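Local coordinates for methylenetetrahydrofolate--tRNA-(uracil-5-)-methyltransferase trmFO (Thermus thermophilus, PDB 3G5S), which methylates carbon 5 of uridine 54 in tRNA, using methylenetetrahydrofolate as the carbon donor and FAD as a cofactor, at residues A[65-68]-A[69-72]; A[164-167]-A[168-171]; A[281-284]-A[285-288]; A[395-398]-A[399-402]; A[409-412]-A[413-416]. One frame throughout, in Å; residues are numbered along the deposited sequence.

Interaction 1 of 5, residues A[65-68]-A[69-72]; sequences GLLQ and AEMR
E70 reaches back along the helix and lays its carboxylate against L66 and L67. OE2 of E70 sits 3.4 Å from CG of L66, and OE1 of E70 is 3.6 Å from CD1 of L67, whose side chain crosses the glutamate at about a right angle. The acid is extended beyond CG, with CG beside the backbone N (chi1 -70°), and this carries the carboxylate back over the preceding turn. Both buried oxygens are satisfied from outside. OE2 accepts from the backbone N of M374 and OE1 from that of L375. These amides belong to the first turn of helix 374-384, whose positive end would probably favour the charged form of the glutamate. On another side of the helix, a water links two polar ends. The water lies 2.7 Å from OE1 of Q68, to which it probably donates. It accepts from NH1 of R72 at 2.9 Å, lying in the guanidinium plane at its edge. NE2 of Q68 donates to the carbonyl O of G56. NH2 of R72 makes a salt bridge with D83. The backbone pairs residues four apart; the bond from N of E70 to O of L66 is 2.9 Å long. Selenomethionine M71 adds a loose apolar contact, its CG 4.4 Å from CD1 of L67. Helix 63-74 is thus packed on several sides. L67 and M71 lie on helices 343-361 and 374-384, while A69 and E70 touch helix 409-429 through Y417 and F424.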
# COMPACT_ATOMS: atom_id res chain seq x y z
N GLY A 65 -11.43 4.70 -6.46
CA GLY A 65 -12.39 4.68 -7.55
C GLY A 65 -11.71 4.62 -8.91
O GLY A 65 -12.15 3.90 -9.80
N LEU A 66 -10.63 5.37 -9.07
CA LEU A 66 -9.86 5.27 -10.30
C LEU A 66 -9.27 3.86 -10.46
O LEU A 66 -9.35 3.26 -11.53
CB LEU A 66 -8.75 6.32 -10.35
CG LEU A 66 -7.77 6.19 -11.52
CD1 LEU A 66 -8.48 6.17 -12.87
CD2 LEU A 66 -6.72 7.29 -11.47
N LEU A 67 -8.69 3.33 -9.39
CA LEU A 67 -8.09 2.00 -9.48
C LEU A 67 -9.15 0.94 -9.82
O LEU A 67 -8.89 0.02 -10.60
CB LEU A 67 -7.34 1.66 -8.20
CG LEU A 67 -6.52 0.37 -8.21
CD1 LEU A 67 -5.52 0.33 -9.34
CD2 LEU A 67 -5.82 0.19 -6.88
N GLN A 68 -10.35 1.07 -9.25
CA GLN A 68 -11.46 0.18 -9.60
C GLN A 68 -11.76 0.24 -11.09
O GLN A 68 -11.93 -0.79 -11.74
CB GLN A 68 -12.71 0.54 -8.80
CG GLN A 68 -12.60 0.20 -7.32
CD GLN A 68 -13.66 0.87 -6.47
OE1 GLN A 68 -14.60 1.49 -6.99
NE2 GLN A 68 -13.52 0.76 -5.16
N ALA A 69 -11.85 1.45 -11.62
CA ALA A 69 -12.16 1.63 -13.04
C ALA A 69 -11.06 1.06 -13.93
O ALA A 69 -11.34 0.43 -14.95
CB ALA A 69 -12.40 3.11 -13.35
N GLU A 70 -9.80 1.28 -13.54
CA GLU A 70 -8.68 0.71 -14.29
C GLU A 70 -8.77 -0.80 -14.31
O GLU A 70 -8.57 -1.43 -15.34
CB GLU A 70 -7.35 1.15 -13.66
CG GLU A 70 -7.05 2.62 -13.84
CD GLU A 70 -5.81 3.11 -13.10
OE1 GLU A 70 -5.15 2.33 -12.36
OE2 GLU A 70 -5.51 4.32 -13.26
N MSE A 71 -9.05 -1.39 -13.16
CA MSE A 71 -9.10 -2.84 -13.07
C MSE A 71 -10.27 -3.43 -13.88
O MSE A 71 -10.13 -4.51 -14.45
CB MSE A 71 -9.07 -3.30 -11.62
CG MSE A 71 -7.68 -3.14 -10.99
SE MSE A 71 -6.30 -4.17 -11.95
CE MSE A 71 -5.63 -2.75 -13.09
N ARG A 72 -11.40 -2.73 -13.95
CA ARG A 72 -12.46 -3.17 -14.86
C ARG A 72 -11.97 -3.16 -16.30
O ARG A 72 -12.23 -4.10 -17.05
CB ARG A 72 -13.70 -2.30 -14.75
CG ARG A 72 -14.48 -2.46 -13.46
CD ARG A 72 -15.88 -1.85 -13.58
NE ARG A 72 -16.59 -1.94 -12.32
CZ ARG A 72 -16.57 -1.00 -11.38
NH1 ARG A 72 -15.92 0.14 -11.57
NH2 ARG A 72 -17.23 -1.21 -10.24
O HOH W 1 -16.38 1.33 -8.99

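Interaction 2 of 5, residues A[164-167]-A[168-171]; sequences VLYE and SIDL
The Y166 side chain crosses those of I169 and L171, each at about a right angle. CD1 of the Y166 ring is 4.1 Å from CD1 of I169, and its OH lies 3.5 Å from CD1 of L171. CG of Y166 stands anti to the backbone N (chi1 -177°), which sends the ring out across the turn. V164 adds CG2, 4.0 Å from CD1 of I169. The carbonyl O of L165 takes two bonds from S168. OG of S168 donates to O of L165 at 2.7 Å, in the carbonyl plane and on a lone pair. The backbone N of S168 donates from above that plane. OG of S168 is also hydrogen-bonded to N of E300. One residue on, N of I169 bonds to O of Y166 at 3.0 Å, and a water bridges this oxygen to O of I169. An alanine at Y166 would remove the ring and would probably leave I169 and L171 without their shared cover. Two successive bonds between residues three apart make this a short 3-10 turn. It follows the end of strand 163-165 in the six-stranded antiparallel sheet and leads into the loop before strand 175-176.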
# COMPACT_ATOMS: atom_id res chain seq x y z
N VAL A 164 1.47 13.55 4.28
CA VAL A 164 0.72 14.68 3.76
C VAL A 164 1.23 15.09 2.39
O VAL A 164 2.36 14.80 2.01
CB VAL A 164 0.77 15.90 4.71
CG1 VAL A 164 0.24 15.54 6.08
CG2 VAL A 164 2.18 16.45 4.82
N LEU A 165 0.36 15.76 1.65
CA LEU A 165 0.71 16.30 0.35
C LEU A 165 1.53 17.57 0.54
O LEU A 165 1.12 18.49 1.24
CB LEU A 165 -0.58 16.62 -0.42
CG LEU A 165 -0.46 16.91 -1.91
CD1 LEU A 165 -0.09 15.64 -2.65
CD2 LEU A 165 -1.76 17.48 -2.45
N TYR A 166 2.70 17.63 -0.09
CA TYR A 166 3.61 18.74 0.11
C TYR A 166 2.97 20.10 -0.14
O TYR A 166 3.16 21.04 0.63
CB TYR A 166 4.84 18.58 -0.79
CG TYR A 166 5.87 19.67 -0.60
CD1 TYR A 166 6.79 19.61 0.44
CD2 TYR A 166 5.93 20.75 -1.46
CE1 TYR A 166 7.74 20.61 0.62
CE2 TYR A 166 6.87 21.75 -1.29
CZ TYR A 166 7.77 21.67 -0.25
OH TYR A 166 8.72 22.66 -0.07
N GLU A 167 2.19 20.21 -1.22
CA GLU A 167 1.59 21.48 -1.59
C GLU A 167 0.59 21.99 -0.55
O GLU A 167 0.22 23.16 -0.57
CB GLU A 167 0.93 21.38 -2.97
CG GLU A 167 -0.43 20.70 -2.96
CD GLU A 167 -1.16 20.84 -4.28
OE1 GLU A 167 -0.48 20.91 -5.33
OE2 GLU A 167 -2.41 20.87 -4.27
N SER A 168 0.17 21.11 0.36
CA SER A 168 -0.81 21.49 1.38
C SER A 168 -0.15 22.02 2.65
O SER A 168 -0.84 22.44 3.57
CB SER A 168 -1.74 20.33 1.71
OG SER A 168 -1.10 19.34 2.50
N ILE A 169 1.18 22.01 2.69
CA ILE A 169 1.93 22.54 3.82
C ILE A 169 2.11 24.05 3.70
O ILE A 169 2.44 24.56 2.63
CB ILE A 169 3.32 21.88 3.92
CG1 ILE A 169 3.19 20.36 4.03
CG2 ILE A 169 4.09 22.44 5.11
CD1 ILE A 169 4.51 19.62 3.89
N ASP A 170 1.89 24.76 4.80
CA ASP A 170 2.16 26.19 4.87
C ASP A 170 3.63 26.37 5.24
O ASP A 170 4.00 26.30 6.41
CB ASP A 170 1.24 26.85 5.89
CG ASP A 170 1.56 28.32 6.12
OD1 ASP A 170 2.43 28.88 5.42
OD2 ASP A 170 0.93 28.91 7.02
N LEU A 171 4.45 26.60 4.23
CA LEU A 171 5.90 26.64 4.42
C LEU A 171 6.37 27.83 5.25
O LEU A 171 7.50 27.85 5.73
CB LEU A 171 6.62 26.60 3.07
CG LEU A 171 6.37 25.34 2.24
CD1 LEU A 171 6.94 25.51 0.84
CD2 LEU A 171 6.96 24.11 2.92
O HOH W 2 3.91 23.71 0.38

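Interaction 3 of 5, residues A[281-284]-A[285-288]; sequences LKWP and EQKR
The side-chain NE2 of Q286 donates to the carbonyl O of L281 at 2.9 Å, in a nearly straight bond (168°). This clasps the start of helix 283-290, where K282 is at the N-cap position and P284 lies in the first turn. The oxygen lies in the amide plane of Q286, but NE2 stands above the carbonyl plane of L281. CG of Q286 lies beside the backbone N (chi1 -69°), 3.7 Å from CB of L281, and the chain extends from there to bring NE2 to the carbonyl. OE1 of Q286 accepts from N of G305, and the amide is thus held at both ends. W283 runs alongside Q286 in the same direction. Its CD1 is 3.5 Å from NE2 of Q286, and the ring and amide planes are 72° apart. The indole itself stacks on Y304. A leucine in place of Q286 would probably leave O of L281 and N of G305 without these bonds. The first helical backbone bond runs from N of Q286 to O of K282, at 3.0 Å. Toward the surface, E285 is bent at chi2, and OE2 accepts from N of Q207. Its carboxylate also forms a salt bridge with R288, in which the two bonds from NH2 are weak. The other contact is NE of R288 to OE1 of E285, 3.1 Å, in the guanidinium plane but tilted out of the carboxylate plane.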
# COMPACT_ATOMS: atom_id res chain seq x y z
N LEU A 281 -4.17 5.51 15.87
CA LEU A 281 -5.35 6.35 16.02
C LEU A 281 -6.33 6.17 14.87
O LEU A 281 -5.92 5.89 13.74
CB LEU A 281 -4.95 7.82 16.11
CG LEU A 281 -4.27 8.25 17.41
CD1 LEU A 281 -3.87 9.71 17.33
CD2 LEU A 281 -5.18 8.02 18.62
N LYS A 282 -7.61 6.35 15.14
CA LYS A 282 -8.61 6.37 14.08
C LYS A 282 -8.29 7.52 13.14
O LYS A 282 -7.76 8.54 13.56
CB LYS A 282 -10.02 6.52 14.66
CG LYS A 282 -10.38 5.40 15.62
CD LYS A 282 -11.87 5.38 15.92
CE LYS A 282 -12.20 4.25 16.87
NZ LYS A 282 -13.66 3.97 16.94
N TRP A 283 -8.61 7.35 11.87
CA TRP A 283 -8.16 8.30 10.87
C TRP A 283 -8.71 9.73 11.07
O TRP A 283 -7.96 10.69 10.95
CB TRP A 283 -8.39 7.73 9.46
CG TRP A 283 -7.53 6.49 9.23
CD1 TRP A 283 -6.74 5.85 10.14
CD2 TRP A 283 -7.41 5.75 8.01
NE1 TRP A 283 -6.12 4.77 9.57
CE2 TRP A 283 -6.51 4.69 8.26
CE3 TRP A 283 -7.95 5.88 6.73
CZ2 TRP A 283 -6.15 3.77 7.27
CZ3 TRP A 283 -7.59 4.97 5.76
CH2 TRP A 283 -6.70 3.92 6.04
N PRO A 284 -10.01 9.87 11.41
CA PRO A 284 -10.48 11.24 11.65
C PRO A 284 -9.76 11.91 12.82
O PRO A 284 -9.57 13.13 12.82
CB PRO A 284 -11.96 11.05 11.98
CG PRO A 284 -12.33 9.78 11.27
CD PRO A 284 -11.11 8.90 11.39
N GLU A 285 -9.34 11.12 13.81
CA GLU A 285 -8.58 11.67 14.92
C GLU A 285 -7.18 12.10 14.48
O GLU A 285 -6.68 13.13 14.91
CB GLU A 285 -8.48 10.67 16.07
CG GLU A 285 -9.82 10.34 16.71
CD GLU A 285 -10.40 11.51 17.49
OE1 GLU A 285 -10.79 12.53 16.89
OE2 GLU A 285 -10.48 11.39 18.73
N GLN A 286 -6.55 11.31 13.62
CA GLN A 286 -5.26 11.70 13.07
C GLN A 286 -5.37 13.03 12.35
O GLN A 286 -4.52 13.90 12.52
CB GLN A 286 -4.75 10.64 12.10
CG GLN A 286 -4.35 9.33 12.76
CD GLN A 286 -3.69 8.37 11.78
OE1 GLN A 286 -2.88 8.78 10.95
NE2 GLN A 286 -4.03 7.10 11.88
N LYS A 287 -6.40 13.20 11.53
CA LYS A 287 -6.56 14.45 10.82
C LYS A 287 -6.70 15.64 11.77
O LYS A 287 -6.06 16.67 11.60
CB LYS A 287 -7.75 14.39 9.86
CG LYS A 287 -7.96 15.66 9.07
CD LYS A 287 -9.12 15.51 8.10
CE LYS A 287 -9.32 16.79 7.30
NZ LYS A 287 -10.44 16.64 6.33
N ARG A 288 -7.54 15.48 12.79
CA ARG A 288 -7.75 16.55 13.76
C ARG A 288 -6.45 16.93 14.46
O ARG A 288 -6.14 18.11 14.65
CB ARG A 288 -8.81 16.12 14.78
CG ARG A 288 -9.19 17.21 15.75
CD ARG A 288 -10.43 16.82 16.54
NE ARG A 288 -10.23 15.59 17.29
CZ ARG A 288 -9.72 15.53 18.51
NH1 ARG A 288 -9.35 16.64 19.14
NH2 ARG A 288 -9.58 14.35 19.11

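Interaction 4 of 5, residues A[395-398]-A[399-402]; sequences ANWG and LVPP
V400 and W397 lie side by side and point the same way. CG2 of V400 meets the edge of the indole near its plane, 4.1 Å from CE3 of W397. CG2 of V400 is also 3.6 Å from O of W397. Packing is close on the side where L399 folds back. CG of L399 is 3.5 Å from O of N396, and CD1 of L399 reaches 4.1 Å from CA of A395. With CG beside the backbone N (chi1 -64°), the leucine turns across N396 at about a right angle. N of L399 donates to O of N396 at 3.2 Å, from above the carbonyl plane. NE1 of W397 is held by O of T61. On the other side a single water mediates. It links two carbonyl oxygens, donating to O of W397 at 2.8 Å and to O of V400 at 2.7 Å. Beyond it P401 and P402 lead away, partly exposed, and their carbonyls are taken by R419. The bond between residues three apart and the backbone angles of W397 and G398 define a type I beta turn. It lies in the connection between helices 374-384 and 409-429, with W397 wedged between helices 63-74 and 409-429.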
# COMPACT_ATOMS: atom_id res chain seq x y z
N ALA A 395 -3.63 3.16 -2.42
CA ALA A 395 -3.92 4.11 -3.49
C ALA A 395 -4.33 5.47 -2.93
O ALA A 395 -5.17 5.55 -2.04
CB ALA A 395 -5.03 3.57 -4.37
N ASN A 396 -3.74 6.52 -3.48
CA ASN A 396 -4.06 7.89 -3.08
C ASN A 396 -3.61 8.84 -4.18
O ASN A 396 -2.78 8.48 -5.02
CB ASN A 396 -3.42 8.24 -1.73
CG ASN A 396 -1.91 8.29 -1.81
OD1 ASN A 396 -1.22 7.28 -1.57
ND2 ASN A 396 -1.37 9.44 -2.18
N TRP A 397 -4.15 10.05 -4.17
CA TRP A 397 -3.87 11.00 -5.23
C TRP A 397 -2.44 11.55 -5.24
O TRP A 397 -2.02 12.12 -6.24
CB TRP A 397 -4.88 12.15 -5.22
CG TRP A 397 -6.26 11.73 -5.58
CD1 TRP A 397 -7.38 11.86 -4.81
CD2 TRP A 397 -6.70 11.17 -6.83
NE1 TRP A 397 -8.48 11.40 -5.49
CE2 TRP A 397 -8.09 10.98 -6.73
CE3 TRP A 397 -6.05 10.80 -8.01
CZ2 TRP A 397 -8.84 10.43 -7.78
CZ3 TRP A 397 -6.79 10.26 -9.05
CH2 TRP A 397 -8.18 10.08 -8.93
N GLY A 398 -1.69 11.38 -4.16
CA GLY A 398 -0.30 11.80 -4.15
C GLY A 398 0.60 10.99 -5.08
O GLY A 398 1.71 11.44 -5.40
N LEU A 399 0.13 9.83 -5.52
CA LEU A 399 0.93 8.91 -6.32
C LEU A 399 1.04 9.30 -7.79
O LEU A 399 1.91 8.80 -8.49
CB LEU A 399 0.34 7.50 -6.24
CG LEU A 399 0.37 6.86 -4.86
CD1 LEU A 399 -0.39 5.56 -4.88
CD2 LEU A 399 1.79 6.65 -4.35
N VAL A 400 0.13 10.15 -8.26
CA VAL A 400 0.10 10.54 -9.67
C VAL A 400 0.48 12.01 -9.81
O VAL A 400 0.47 12.75 -8.82
CB VAL A 400 -1.28 10.27 -10.32
CG1 VAL A 400 -1.64 8.78 -10.23
CG2 VAL A 400 -2.36 11.14 -9.68
N PRO A 401 0.82 12.46 -11.02
CA PRO A 401 1.21 13.87 -11.16
C PRO A 401 0.05 14.78 -10.83
O PRO A 401 -1.12 14.40 -10.93
CB PRO A 401 1.57 13.99 -12.64
CG PRO A 401 1.93 12.60 -13.05
CD PRO A 401 1.00 11.72 -12.28
N PRO A 402 0.37 16.01 -10.43
CA PRO A 402 -0.67 17.01 -10.17
C PRO A 402 -1.45 17.32 -11.44
O PRO A 402 -0.97 17.07 -12.55
CB PRO A 402 0.12 18.25 -9.75
CG PRO A 402 1.54 17.82 -9.59
CD PRO A 402 1.72 16.60 -10.42
O HOH W 3 -0.55 14.40 -6.90

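Interaction 5 of 5, residues A[409-412]-A[413-416]; sequences KKEK and RQAM. With EDO (1,2-ethanediol), chain H.
K409 and R413 run side by side in the same direction, one helical turn apart. CB of K409 lies over the centre of one face of the R413 guanidinium, 3.9 Å above its plane. Further out, CD of K409 is 3.7 Å from NH2 of R413. The arginine is extended from CG to NE with CG beside the backbone N (chi1 -68°), and this lays it along the lysine. Its edge makes the polar contacts. NE of R413 donates to O2 of a 1,2-ethanediol at 2.8 Å, nearly straight at 169°, while NH2 adds a weak bond to the same oxygen. The diol probably comes from the crystallisation liquor, and it also bonds to OE2 of E300. A water, also in the guanidinium plane but off another part of its rim, accepts from NH2 of R413 and from NZ of K409. On another side, the chains of K410 and Q414 cross obliquely, with CE of K410 3.8 Å from OE1 of Q414. K412 points elsewhere, and its NZ donates to O of G405. The two positive ends, NZ of K409 and NH2 of R413, are 4.4 Å apart. They share the water and both face the carboxylate of E300 in long, weak ion pairs, which would probably balance part of their charge.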
# COMPACT_ATOMS: atom_id res chain seq x y z
N LYS A 409 -10.17 21.17 -5.12
CA LYS A 409 -9.70 19.80 -4.97
C LYS A 409 -10.61 18.78 -5.65
O LYS A 409 -10.13 17.85 -6.29
CB LYS A 409 -9.57 19.45 -3.49
CG LYS A 409 -8.44 20.16 -2.77
CD LYS A 409 -8.41 19.75 -1.31
CE LYS A 409 -7.05 19.98 -0.67
NZ LYS A 409 -7.04 19.51 0.74
N LYS A 410 -11.91 18.94 -5.49
CA LYS A 410 -12.86 18.02 -6.10
C LYS A 410 -12.65 17.97 -7.61
O LYS A 410 -12.59 16.89 -8.21
CB LYS A 410 -14.29 18.46 -5.79
CG LYS A 410 -15.37 17.63 -6.46
CD LYS A 410 -16.76 18.13 -6.10
CE LYS A 410 -17.83 17.31 -6.80
NZ LYS A 410 -19.20 17.79 -6.48
N GLU A 411 -12.52 19.14 -8.21
CA GLU A 411 -12.32 19.25 -9.64
C GLU A 411 -10.97 18.67 -10.08
O GLU A 411 -10.90 17.97 -11.08
CB GLU A 411 -12.45 20.71 -10.09
CG GLU A 411 -13.88 21.24 -10.04
CD GLU A 411 -14.34 21.70 -8.66
OE1 GLU A 411 -13.52 21.81 -7.73
OE2 GLU A 411 -15.55 21.98 -8.52
N LYS A 412 -9.91 18.96 -9.33
CA LYS A 412 -8.60 18.40 -9.67
C LYS A 412 -8.64 16.88 -9.64
O LYS A 412 -8.07 16.22 -10.50
CB LYS A 412 -7.50 18.94 -8.76
CG LYS A 412 -7.11 20.35 -9.12
CD LYS A 412 -5.82 20.81 -8.48
CE LYS A 412 -5.41 22.18 -9.02
NZ LYS A 412 -4.04 22.55 -8.57
N ARG A 413 -9.33 16.33 -8.65
CA ARG A 413 -9.44 14.88 -8.54
C ARG A 413 -10.23 14.30 -9.71
O ARG A 413 -9.83 13.29 -10.29
CB ARG A 413 -10.04 14.49 -7.19
CG ARG A 413 -9.12 14.80 -6.02
CD ARG A 413 -9.83 14.79 -4.69
NE ARG A 413 -8.91 15.21 -3.65
CZ ARG A 413 -9.28 15.67 -2.46
NH1 ARG A 413 -10.57 15.77 -2.17
NH2 ARG A 413 -8.37 16.04 -1.58
N GLN A 414 -11.33 14.94 -10.07
CA GLN A 414 -12.08 14.49 -11.24
C GLN A 414 -11.21 14.52 -12.50
O GLN A 414 -11.24 13.60 -13.31
CB GLN A 414 -13.35 15.33 -11.40
CG GLN A 414 -14.37 15.11 -10.27
CD GLN A 414 -15.59 16.00 -10.37
OE1 GLN A 414 -16.70 15.59 -10.03
NE2 GLN A 414 -15.40 17.23 -10.84
N ALA A 415 -10.41 15.57 -12.65
CA ALA A 415 -9.50 15.68 -13.78
C ALA A 415 -8.45 14.57 -13.75
O ALA A 415 -8.14 13.99 -14.79
CB ALA A 415 -8.85 17.04 -13.79
N MSE A 416 -7.91 14.28 -12.57
CA MSE A 416 -6.92 13.21 -12.43
C MSE A 416 -7.53 11.85 -12.77
O MSE A 416 -6.87 11.00 -13.36
CB MSE A 416 -6.38 13.18 -11.00
CG MSE A 416 -5.48 14.33 -10.62
SE MSE A 416 -4.87 14.09 -8.78
CE MSE A 416 -3.57 15.54 -8.68
C1 EDO H . -5.87 17.29 -5.00
O1 EDO H . -5.06 17.90 -3.99
C2 EDO H . -5.58 15.80 -5.05
O2 EDO H . -6.07 15.18 -3.85
O HOH W 4 -8.49 16.67 1.39

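In the fold
Interactions 1 and 4 are buried, interactions 2 and 3 partly so, and interaction 5 lies at the surface. Interactions 1, 4 and 5 join: W397 of 395-402 packs on L66 of helix 63-74 and on R413 and M416 of helix 409-429. Interaction 2 touches interaction 4 through L165 and G398, while interaction 3 stands apart, its nearest atoms about 7 Å or more from the rest. Three contacts lie on helices; the other two are short turns, each with a water across its carbonyls. Chemistry follows place. Buried E70 takes backbone amides, the helix start at 281-288 mixes amide and ion pairs, and at 409-416 the polar ends meet water, a crystallisation diol and weak ion pairs.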